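Local coordinates for protein argonaute (Marinitoga piezophila, PDB 5I4A) that uses short guide RNAs with a 5'-hydroxyl end to bind complementary DNA or RNA targets and cleaves them as an RNA-guided endonuclease, at residues Lys282-Tyr287 against Ser611-Asn616; Leu296-Phe301 against Met374-Leu379; Gln400-Glu405 against Lys416-Lys421. All blocks are in the same frame, centred on the assembly; numbering follows the deposited sequence.

Interaction 1: residues Lys282-Tyr287 against Ser611-Asn616; sequences KDVFKY and STPYTN. With nucleotides of chain B.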
# COMPACT_ATOMS: atom_id res chain seq x y z
N LYS A 282 -1.21 -22.77 7.56
CA LYS A 282 -0.15 -23.56 8.18
C LYS A 282 -0.48 -25.04 8.25
O LYS A 282 0.43 -25.85 8.43
CB LYS A 282 0.16 -23.01 9.57
CG LYS A 282 -1.00 -23.12 10.53
CD LYS A 282 -0.59 -22.76 11.95
CE LYS A 282 -1.78 -22.86 12.89
NZ LYS A 282 -1.38 -22.77 14.31
N ASP A 283 -1.75 -25.42 8.13
CA ASP A 283 -2.08 -26.84 8.02
C ASP A 283 -1.58 -27.47 6.73
O ASP A 283 -1.77 -28.67 6.54
CB ASP A 283 -3.60 -27.04 8.12
CG ASP A 283 -4.06 -27.14 9.55
OD1 ASP A 283 -3.20 -27.32 10.44
OD2 ASP A 283 -5.29 -27.05 9.78
N VAL A 284 -0.94 -26.69 5.85
CA VAL A 284 -0.31 -27.27 4.67
C VAL A 284 0.70 -28.34 5.06
O VAL A 284 0.91 -29.31 4.33
CB VAL A 284 0.33 -26.16 3.80
CG1 VAL A 284 1.52 -25.54 4.51
CG2 VAL A 284 0.71 -26.69 2.41
N PHE A 285 1.33 -28.19 6.23
CA PHE A 285 2.27 -29.19 6.72
C PHE A 285 1.58 -30.42 7.29
O PHE A 285 2.24 -31.44 7.50
CB PHE A 285 3.18 -28.58 7.79
CG PHE A 285 4.08 -27.50 7.26
CD1 PHE A 285 5.21 -27.81 6.53
CD2 PHE A 285 3.79 -26.17 7.50
CE1 PHE A 285 6.04 -26.82 6.05
CE2 PHE A 285 4.62 -25.17 7.02
CZ PHE A 285 5.75 -25.50 6.29
N LYS A 286 0.27 -30.35 7.55
CA LYS A 286 -0.49 -31.52 7.95
C LYS A 286 -0.96 -32.34 6.76
O LYS A 286 -0.97 -33.58 6.82
CB LYS A 286 -1.72 -31.12 8.78
CG LYS A 286 -1.45 -30.80 10.24
CD LYS A 286 -2.77 -30.64 10.98
CE LYS A 286 -2.56 -30.09 12.38
NZ LYS A 286 -3.83 -29.54 12.93
N TYR A 287 -1.35 -31.68 5.67
CA TYR A 287 -2.06 -32.34 4.57
C TYR A 287 -1.34 -32.21 3.24
O TYR A 287 -1.90 -32.60 2.21
CB TYR A 287 -3.48 -31.78 4.47
CG TYR A 287 -4.21 -31.76 5.80
CD1 TYR A 287 -4.66 -32.94 6.37
CD2 TYR A 287 -4.44 -30.57 6.48
CE1 TYR A 287 -5.33 -32.94 7.59
CE2 TYR A 287 -5.11 -30.56 7.69
CZ TYR A 287 -5.55 -31.75 8.24
OH TYR A 287 -6.21 -31.75 9.45
N SER A 611 2.94 -16.00 0.70
CA SER A 611 4.40 -15.95 0.77
C SER A 611 4.92 -16.99 1.76
O SER A 611 5.86 -17.73 1.47
CB SER A 611 4.86 -14.55 1.16
OG SER A 611 6.16 -14.58 1.71
N THR A 612 4.26 -17.07 2.91
CA THR A 612 4.48 -18.11 3.90
C THR A 612 3.10 -18.46 4.45
O THR A 612 2.21 -17.69 4.32
CB THR A 612 5.42 -17.80 5.06
OG1 THR A 612 4.75 -16.99 6.01
CG2 THR A 612 6.70 -17.14 4.60
N PRO A 613 2.92 -19.61 5.07
CA PRO A 613 1.61 -19.94 5.65
C PRO A 613 1.25 -19.13 6.89
O PRO A 613 0.10 -19.19 7.32
CB PRO A 613 1.74 -21.43 5.99
CG PRO A 613 2.87 -21.93 5.16
CD PRO A 613 3.81 -20.78 5.02
N TYR A 614 2.20 -18.38 7.45
CA TYR A 614 2.00 -17.70 8.72
C TYR A 614 1.57 -16.24 8.57
O TYR A 614 1.27 -15.59 9.58
CB TYR A 614 3.29 -17.78 9.56
CG TYR A 614 3.74 -19.21 9.79
CD1 TYR A 614 3.01 -20.05 10.62
CD2 TYR A 614 4.88 -19.71 9.18
CE1 TYR A 614 3.41 -21.36 10.83
CE2 TYR A 614 5.28 -21.02 9.39
CZ TYR A 614 4.54 -21.84 10.22
OH TYR A 614 4.94 -23.14 10.42
N THR A 615 1.53 -15.72 7.35
CA THR A 615 0.95 -14.41 7.06
C THR A 615 0.16 -14.51 5.77
O THR A 615 0.38 -15.41 4.95
CB THR A 615 2.01 -13.30 6.92
OG1 THR A 615 2.78 -13.52 5.73
CG2 THR A 615 2.94 -13.26 8.13
N ASN A 616 -0.76 -13.57 5.57
CA ASN A 616 -1.56 -13.55 4.35
C ASN A 616 -1.47 -12.18 3.69
O ASN A 616 -1.20 -11.17 4.33
CB ASN A 616 -3.03 -13.90 4.63
CG ASN A 616 -3.63 -13.08 5.74
OD1 ASN A 616 -3.75 -13.54 6.88
ND2 ASN A 616 -4.01 -11.85 5.43
P U B 3 10.97 -14.03 2.22
OP1 U B 3 10.74 -13.92 0.76
OP2 U B 3 11.68 -12.93 2.92
O5' U B 3 9.57 -14.24 2.92
C5' U B 3 8.90 -13.15 3.53
C4' U B 3 7.74 -13.63 4.37
O4' U B 3 8.23 -14.23 5.60
C3' U B 3 6.80 -12.53 4.84
O3' U B 3 5.83 -12.21 3.86
C2' U B 3 6.20 -13.12 6.11
O2' U B 3 5.16 -14.03 5.80
C1' U B 3 7.39 -13.89 6.68
N1 U B 3 8.17 -13.08 7.64
C2 U B 3 7.59 -12.76 8.85
O2 U B 3 6.48 -13.12 9.19
N3 U B 3 8.38 -11.99 9.68
C4 U B 3 9.65 -11.53 9.41
O4 U B 3 10.23 -10.85 10.26
C5 U B 3 10.17 -11.89 8.14
C6 U B 3 9.43 -12.64 7.31
O HOH W 1 -1.59 -20.26 9.09

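Interaction 2: residues Leu296-Phe301 against Met374-Leu379; sequences LKAIFF and MAIVLL. With nucleotides of chain B.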
# COMPACT_ATOMS: atom_id res chain seq x y z
N LEU A 296 13.01 -31.52 -4.86
CA LEU A 296 13.57 -30.27 -4.36
C LEU A 296 15.09 -30.36 -4.50
O LEU A 296 15.74 -31.12 -3.79
CB LEU A 296 13.16 -30.03 -2.91
CG LEU A 296 13.71 -28.75 -2.26
CD1 LEU A 296 13.28 -27.52 -3.04
CD2 LEU A 296 13.26 -28.66 -0.81
N LYS A 297 15.64 -29.59 -5.44
CA LYS A 297 17.06 -29.59 -5.73
C LYS A 297 17.66 -28.24 -5.33
O LYS A 297 17.02 -27.20 -5.50
CB LYS A 297 17.32 -29.86 -7.22
CG LYS A 297 16.84 -31.24 -7.67
CD LYS A 297 17.04 -31.46 -9.16
CE LYS A 297 16.17 -30.53 -9.98
NZ LYS A 297 16.24 -30.84 -11.44
N ALA A 298 18.88 -28.26 -4.80
CA ALA A 298 19.45 -27.04 -4.26
C ALA A 298 20.97 -27.12 -4.23
O ALA A 298 21.56 -28.20 -4.19
CB ALA A 298 18.92 -26.77 -2.84
N ILE A 299 21.60 -25.94 -4.27
CA ILE A 299 23.02 -25.77 -4.01
C ILE A 299 23.19 -24.57 -3.09
O ILE A 299 22.26 -23.78 -2.89
CB ILE A 299 23.85 -25.58 -5.30
CG1 ILE A 299 23.32 -24.40 -6.12
CG2 ILE A 299 23.87 -26.87 -6.13
CD1 ILE A 299 24.15 -24.11 -7.36
N PHE A 300 24.39 -24.43 -2.53
CA PHE A 300 24.67 -23.44 -1.50
C PHE A 300 25.69 -22.41 -2.00
O PHE A 300 26.66 -22.77 -2.68
CB PHE A 300 25.21 -24.10 -0.22
CG PHE A 300 24.26 -25.07 0.42
CD1 PHE A 300 24.25 -26.40 0.05
CD2 PHE A 300 23.38 -24.64 1.41
CE1 PHE A 300 23.38 -27.29 0.65
CE2 PHE A 300 22.51 -25.53 2.01
CZ PHE A 300 22.51 -26.86 1.63
N PHE A 301 25.47 -21.15 -1.63
CA PHE A 301 26.42 -20.07 -1.91
C PHE A 301 26.76 -19.37 -0.60
O PHE A 301 25.86 -18.89 0.10
CB PHE A 301 25.85 -19.07 -2.92
CG PHE A 301 25.80 -19.59 -4.33
CD1 PHE A 301 24.70 -20.29 -4.79
CD2 PHE A 301 26.86 -19.39 -5.20
CE1 PHE A 301 24.65 -20.77 -6.08
CE2 PHE A 301 26.82 -19.87 -6.49
CZ PHE A 301 25.72 -20.56 -6.93
N MET A 374 17.26 -24.51 -6.47
CA MET A 374 17.32 -23.40 -5.53
C MET A 374 18.76 -23.04 -5.22
O MET A 374 19.60 -23.92 -4.99
CB MET A 374 16.58 -23.76 -4.24
CG MET A 374 15.16 -24.24 -4.46
SD MET A 374 14.13 -22.92 -5.12
CE MET A 374 12.72 -23.86 -5.67
N ALA A 375 19.05 -21.75 -5.20
CA ALA A 375 20.34 -21.25 -4.76
C ALA A 375 20.16 -20.73 -3.34
O ALA A 375 19.65 -19.62 -3.13
CB ALA A 375 20.87 -20.18 -5.70
N ILE A 376 20.57 -21.53 -2.36
CA ILE A 376 20.55 -21.13 -0.95
C ILE A 376 21.76 -20.21 -0.74
O ILE A 376 22.90 -20.67 -0.61
CB ILE A 376 20.58 -22.33 -0.01
CG1 ILE A 376 19.30 -23.17 -0.20
CG2 ILE A 376 20.70 -21.88 1.44
CD1 ILE A 376 19.38 -24.56 0.38
N VAL A 377 21.50 -18.91 -0.70
CA VAL A 377 22.55 -17.90 -0.65
C VAL A 377 22.54 -17.30 0.75
O VAL A 377 21.56 -16.67 1.16
CB VAL A 377 22.33 -16.81 -1.71
CG1 VAL A 377 23.44 -15.78 -1.65
CG2 VAL A 377 22.25 -17.45 -3.09
N LEU A 378 23.62 -17.52 1.49
CA LEU A 378 23.70 -17.05 2.87
C LEU A 378 24.16 -15.59 2.89
O LEU A 378 25.24 -15.26 2.40
CB LEU A 378 24.66 -17.92 3.68
CG LEU A 378 24.12 -19.27 4.15
CD1 LEU A 378 24.12 -20.30 3.02
CD2 LEU A 378 24.94 -19.77 5.34
N LEU A 379 23.32 -14.73 3.44
CA LEU A 379 23.63 -13.31 3.60
C LEU A 379 24.19 -13.07 4.99
O LEU A 379 23.66 -13.57 5.98
CB LEU A 379 22.38 -12.45 3.38
CG LEU A 379 21.53 -12.70 2.13
CD1 LEU A 379 20.30 -11.82 2.14
CD2 LEU A 379 22.34 -12.48 0.86
O5' U B 1 13.63 -11.83 1.06
C5' U B 1 14.59 -12.87 0.92
C4' U B 1 15.73 -12.72 1.90
O4' U B 1 16.54 -11.58 1.53
C3' U B 1 15.32 -12.50 3.36
O3' U B 1 16.20 -13.21 4.23
C2' U B 1 15.49 -11.00 3.55
O2' U B 1 15.77 -10.61 4.88
C1' U B 1 16.65 -10.68 2.61
N1 U B 1 16.58 -9.31 2.07
C2 U B 1 17.64 -8.45 2.25
O2 U B 1 18.66 -8.76 2.84
N3 U B 1 17.46 -7.20 1.70
C4 U B 1 16.35 -6.74 1.01
O4 U B 1 16.32 -5.60 0.57
C5 U B 1 15.30 -7.70 0.88
C6 U B 1 15.45 -8.92 1.40

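Interaction 3: residues Gln400-Glu405 against Lys416-Lys421; sequences QPILKE and KSYVYK. With nucleotides of chain B.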
# COMPACT_ATOMS: atom_id res chain seq x y z
N GLN A 400 17.43 -17.89 -3.69
CA GLN A 400 16.74 -18.09 -2.41
C GLN A 400 17.65 -17.64 -1.28
O GLN A 400 18.24 -18.48 -0.57
CB GLN A 400 16.31 -19.55 -2.23
CG GLN A 400 15.21 -20.01 -3.18
CD GLN A 400 13.86 -19.38 -2.87
OE1 GLN A 400 13.70 -18.70 -1.85
NE2 GLN A 400 12.88 -19.62 -3.73
N PRO A 401 17.77 -16.34 -1.05
CA PRO A 401 18.66 -15.85 0.01
C PRO A 401 18.07 -16.08 1.39
O PRO A 401 16.85 -16.17 1.58
CB PRO A 401 18.80 -14.36 -0.29
CG PRO A 401 18.12 -14.14 -1.63
CD PRO A 401 17.12 -15.23 -1.76
N ILE A 402 18.96 -16.18 2.38
CA ILE A 402 18.54 -16.32 3.77
C ILE A 402 19.63 -15.75 4.67
O ILE A 402 20.83 -15.90 4.39
CB ILE A 402 18.23 -17.80 4.13
CG1 ILE A 402 17.77 -17.91 5.59
CG2 ILE A 402 19.44 -18.69 3.86
CD1 ILE A 402 17.22 -19.27 5.96
N LEU A 403 19.21 -15.06 5.73
CA LEU A 403 20.16 -14.45 6.65
C LEU A 403 20.94 -15.51 7.41
O LEU A 403 20.38 -16.49 7.91
CB LEU A 403 19.42 -13.54 7.63
CG LEU A 403 18.72 -12.34 6.98
CD1 LEU A 403 17.95 -11.53 8.02
CD2 LEU A 403 19.74 -11.47 6.27
N LYS A 404 22.26 -15.32 7.48
CA LYS A 404 23.13 -16.24 8.21
C LYS A 404 22.65 -16.44 9.65
O LYS A 404 22.69 -17.56 10.17
CB LYS A 404 24.57 -15.73 8.18
CG LYS A 404 25.33 -15.87 9.50
CD LYS A 404 26.74 -15.29 9.41
CE LYS A 404 26.73 -13.77 9.44
NZ LYS A 404 28.09 -13.20 9.21
N GLU A 405 22.18 -15.36 10.29
CA GLU A 405 21.75 -15.47 11.68
C GLU A 405 20.53 -16.38 11.83
O GLU A 405 20.38 -17.04 12.86
CB GLU A 405 21.44 -14.09 12.27
CG GLU A 405 20.75 -13.12 11.33
CD GLU A 405 21.74 -12.27 10.56
OE1 GLU A 405 22.54 -12.83 9.78
OE2 GLU A 405 21.71 -11.03 10.75
N LYS A 416 10.64 -24.12 8.09
CA LYS A 416 9.42 -24.58 7.44
C LYS A 416 8.96 -23.58 6.38
O LYS A 416 8.64 -23.96 5.25
CB LYS A 416 8.32 -24.81 8.48
CG LYS A 416 8.55 -25.99 9.40
CD LYS A 416 7.54 -26.04 10.54
CE LYS A 416 6.18 -26.52 10.07
NZ LYS A 416 5.28 -26.86 11.21
N SER A 417 8.94 -22.30 6.74
CA SER A 417 8.54 -21.25 5.80
C SER A 417 9.47 -21.20 4.60
O SER A 417 9.02 -21.03 3.46
CB SER A 417 8.53 -19.91 6.52
OG SER A 417 7.50 -19.87 7.49
N TYR A 418 10.77 -21.31 4.85
CA TYR A 418 11.77 -21.30 3.78
C TYR A 418 11.50 -22.42 2.77
O TYR A 418 11.54 -22.19 1.56
CB TYR A 418 13.15 -21.44 4.41
CG TYR A 418 14.35 -21.18 3.52
CD1 TYR A 418 14.37 -20.11 2.63
CD2 TYR A 418 15.48 -21.98 3.62
CE1 TYR A 418 15.48 -19.88 1.83
CE2 TYR A 418 16.59 -21.74 2.83
CZ TYR A 418 16.58 -20.70 1.94
OH TYR A 418 17.69 -20.47 1.15
N VAL A 419 11.19 -23.62 3.26
CA VAL A 419 10.90 -24.73 2.36
C VAL A 419 9.58 -24.50 1.63
O VAL A 419 9.43 -24.86 0.46
CB VAL A 419 10.89 -26.07 3.12
CG1 VAL A 419 10.58 -27.22 2.18
CG2 VAL A 419 12.22 -26.29 3.82
N TYR A 420 8.60 -23.90 2.32
CA TYR A 420 7.35 -23.56 1.66
C TYR A 420 7.58 -22.61 0.50
O TYR A 420 7.04 -22.80 -0.60
CB TYR A 420 6.37 -22.95 2.67
CG TYR A 420 5.04 -22.57 2.06
CD1 TYR A 420 4.87 -21.33 1.43
CD2 TYR A 420 3.96 -23.44 2.09
CE1 TYR A 420 3.67 -20.98 0.86
CE2 TYR A 420 2.75 -23.09 1.52
CZ TYR A 420 2.61 -21.86 0.91
OH TYR A 420 1.40 -21.52 0.34
N LYS A 421 8.38 -21.56 0.73
CA LYS A 421 8.69 -20.60 -0.33
C LYS A 421 9.32 -21.29 -1.53
O LYS A 421 8.98 -20.99 -2.68
CB LYS A 421 9.62 -19.51 0.21
CG LYS A 421 10.10 -18.54 -0.85
CD LYS A 421 11.01 -17.47 -0.27
CE LYS A 421 11.30 -16.41 -1.31
NZ LYS A 421 12.12 -15.27 -0.78
P A B 2 15.63 -13.89 5.56
OP1 A B 2 15.08 -12.82 6.42
OP2 A B 2 16.64 -14.83 6.10
O5' A B 2 14.38 -14.75 5.05
C5' A B 2 14.54 -15.80 4.12
C4' A B 2 13.27 -16.61 4.01
O4' A B 2 13.07 -17.34 5.25
C3' A B 2 12.00 -15.79 3.86
O3' A B 2 11.74 -15.41 2.52
C2' A B 2 10.94 -16.70 4.46
O2' A B 2 10.58 -17.73 3.56
C1' A B 2 11.71 -17.32 5.62
N9 A B 2 11.60 -16.50 6.85
C8 A B 2 12.55 -15.69 7.40
N7 A B 2 12.16 -15.09 8.50
C5 A B 2 10.86 -15.53 8.67
C6 A B 2 9.88 -15.26 9.65
N6 A B 2 10.08 -14.44 10.69
N1 A B 2 8.68 -15.86 9.52
C2 A B 2 8.48 -16.68 8.48
N3 A B 2 9.32 -17.01 7.50
C4 A B 2 10.50 -16.40 7.66
O5' U B 1 13.63 -11.83 1.06
C5' U B 1 14.59 -12.87 0.92
C4' U B 1 15.73 -12.72 1.90
O4' U B 1 16.54 -11.58 1.53
C3' U B 1 15.32 -12.50 3.36
O3' U B 1 16.20 -13.21 4.23
C2' U B 1 15.49 -11.00 3.55
O2' U B 1 15.77 -10.61 4.88
C1' U B 1 16.65 -10.68 2.61
N1 U B 1 16.58 -9.31 2.07
C2 U B 1 17.64 -8.45 2.25
O2 U B 1 18.66 -8.76 2.84
N3 U B 1 17.46 -7.20 1.70
C4 U B 1 16.35 -6.74 1.01
O4 U B 1 16.32 -5.60 0.57
C5 U B 1 15.30 -7.70 0.88
C6 U B 1 15.45 -8.92 1.40
P U B 3 10.97 -14.03 2.22
OP1 U B 3 10.74 -13.92 0.76
OP2 U B 3 11.68 -12.93 2.92
O5' U B 3 9.57 -14.24 2.92
C5' U B 3 8.90 -13.15 3.53
C4' U B 3 7.74 -13.63 4.37
O4' U B 3 8.23 -14.23 5.60
C3' U B 3 6.80 -12.53 4.84
O3' U B 3 5.83 -12.21 3.86
C2' U B 3 6.20 -13.12 6.11
O2' U B 3 5.16 -14.03 5.80
C1' U B 3 7.39 -13.89 6.68
N1 U B 3 8.17 -13.08 7.64
C2 U B 3 7.59 -12.76 8.85
O2 U B 3 6.48 -13.12 9.19
N3 U B 3 8.38 -11.99 9.68
C4 U B 3 9.65 -11.53 9.41
O4 U B 3 10.23 -10.85 10.26
C5 U B 3 10.17 -11.89 8.14
C6 U B 3 9.43 -12.64 7.31
O HOH W 2 14.65 -16.77 0.02

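Interaction 1: residues Lys282-Tyr287 against Ser611-Asn616
Apolar packing carries most of this contact between linker L2 and a PIWI-domain loop. Pro-613, second residue of a type I turn from Thr-612 to Thr-615, sets its CB 3.6 Å from Lys-282 CA, while its CG meets Val-284 CG1 at 3.9 Å and lies 4.1 Å from Phe-285 CE2. The Tyr-614 side chain runs past the proline, so that CE1 touches Lys-282 CB and OH comes to 4.0 Å from Phe-285 CE2; the two aromatic side chains cross at about a right angle. Tyr-420 and Ser-417 of helix 412-424 pack on the same turn.

Polar links between the segments go through one water, which accepts from Lys-282 N and donates to Pro-613 O (2.7 Å).

On the RNA side, Thr-612 OG1 is doubly engaged: it accepts from Tyr-614 N (3.2 Å), closing an ST turn, and hydrogen-bonds U3 O2' of chain B (3.0 Å). Thr-615 OG1 makes a very short 2.4 Å hydrogen bond to that same U3 O2'. Two threonine hydroxyls thus grip one ribose 2'-hydroxyl, an arrangement consistent with recognition of an RNA guide, on a turn whose proline is packed against L2.

Interaction 2: residues Leu296-Phe301 against Met374-Leu379
Strands 296-301 and 374-379 run parallel, their axes 4.6 Å apart at closest approach with 23° between their N-to-C directions, joined by five backbone hydrogen bonds in the register Ala-298 to Met-374 through Phe-301 to Val-377. The bonds alternate in direction: Met-374 N gives to Lys-297 O, Ile-299 N to Met-374 O, Ile-376 N to Ile-299 O, Phe-301 N to Ile-376 O and Leu-378 N to Phe-301 O. The Phe-301 N to Ile-376 O bond measures 2.8 Å, with its donor above the carbonyl plane, whereas Ile-299 N approaches Met-374 O nearly along the C=O axis. Met-374 O also receives a CA-H...O contact from Ala-298 CA at 3.2 Å.

These are neighbouring strands of the central parallel sheet of the Rossmann-like Mid fold of Argonautes, with 337-340 and 350-352 beyond strand 295-302 and strand 398-403 beyond 374-379.

On the face of Ala-298, Phe-300, Met-374 and Ile-376, the Phe-300 and Ile-376 side chains lie side by side and point the same way; ring atom CE2 of Phe-300 touches Ile-376 CD1 at 3.7 Å. That methyl also reaches Ala-298 CB (3.9 Å). Met-374 CG, anti to the carbonyl carbon (chi1 -54°), lies 4.0 Å from Leu-296 CD1; the chain then bends at chi2, and Met-422 of helix 412-424 covers this side. On the face of Ile-299, Phe-301, Ala-375 and Val-377, the Phe-301 ring reaches obliquely back to Ala-375, CE1 lying 3.8 Å from its CB, while Phe-301 CB meets Val-377 CG2. Phe-393 packs edge-to-face with Phe-301 there.

Interaction 3: residues Gln400-Glu405 against Lys416-Lys421
Tyr-418 and Lys-421, one helical turn apart, both start with CG anti to the backbone N (chi1 -168° and 175°), and Lys-421 then stays extended to its tip; from the strand, Gln-400 bends at its second torsion to meet it. Tyr-418 OH donates a 2.7 Å hydrogen bond to Gln-400 O, from above the carbonyl plane, while that oxygen lies at the ring edge. Over one ring face sits Ile-402: its CD1 is 4.0 Å from the ring centroid and almost on the normal, a CH-pi contact, and CG2 packs on the hydroxyl. Edge bond and methyl together probably help to hold the tilt of the phenol ring.

Gln-400 and Lys-421 reach tip to tip, OE1 lying 3.4 Å from Lys-421 CD. A water completes this meeting by donating to both Gln-400 OE1 and Pro-401 O and accepting from Lys-421 NZ (3.0 Å).

The guide RNA of chain B lies alongside in the Mid-domain pocket for its 5' end. Leu-403 N, at the N-cap position of helix 404-409, gives a nearly straight 2.6 Å hydrogen bond (178°) to A2 OP2. Ser-417 CB approaches the adenine at N3. Lys-421 NZ makes a very short 2.5 Å hydrogen bond to U3 OP1 and a weak hydrogen bond to A2 O3', and also donates to Leu-638 O. The backbone phosphates of A2 and U3 are therefore held by a strand-end amide and a lysine ammonium, the former probably aided by the helix dipole; Gln-400, through the water, probably helps to position the lysine as a second-shell partner.

Overall arrangement
Interactions 2 and 3 share the Mid-domain parallel sheet, their centres about 10 Å apart: Gln-400 N lies 2.9 Å from Ala-375 O and Lys-404 N 2.7 Å from Leu-379 O, while Ile-376 CG2 packs 3.3 Å from Tyr-418 OH. Helix 412-424 then carries the connection to interaction 1, centred about 14 Å from interaction 3, where Pro-613 CG lies 3.6 Å from Tyr-420 CD2 and Lys-416 makes a cation-pi contact with Phe-285. Interactions 1 and 2 do not touch, their nearest atoms being about 10 Å apart. The guide's first three nucleotides join the set: U1 beside Leu-379, A2 along interaction 3, and U3 bridging interactions 3 and 1. The three contacts lie away from the annotated catalytic residues.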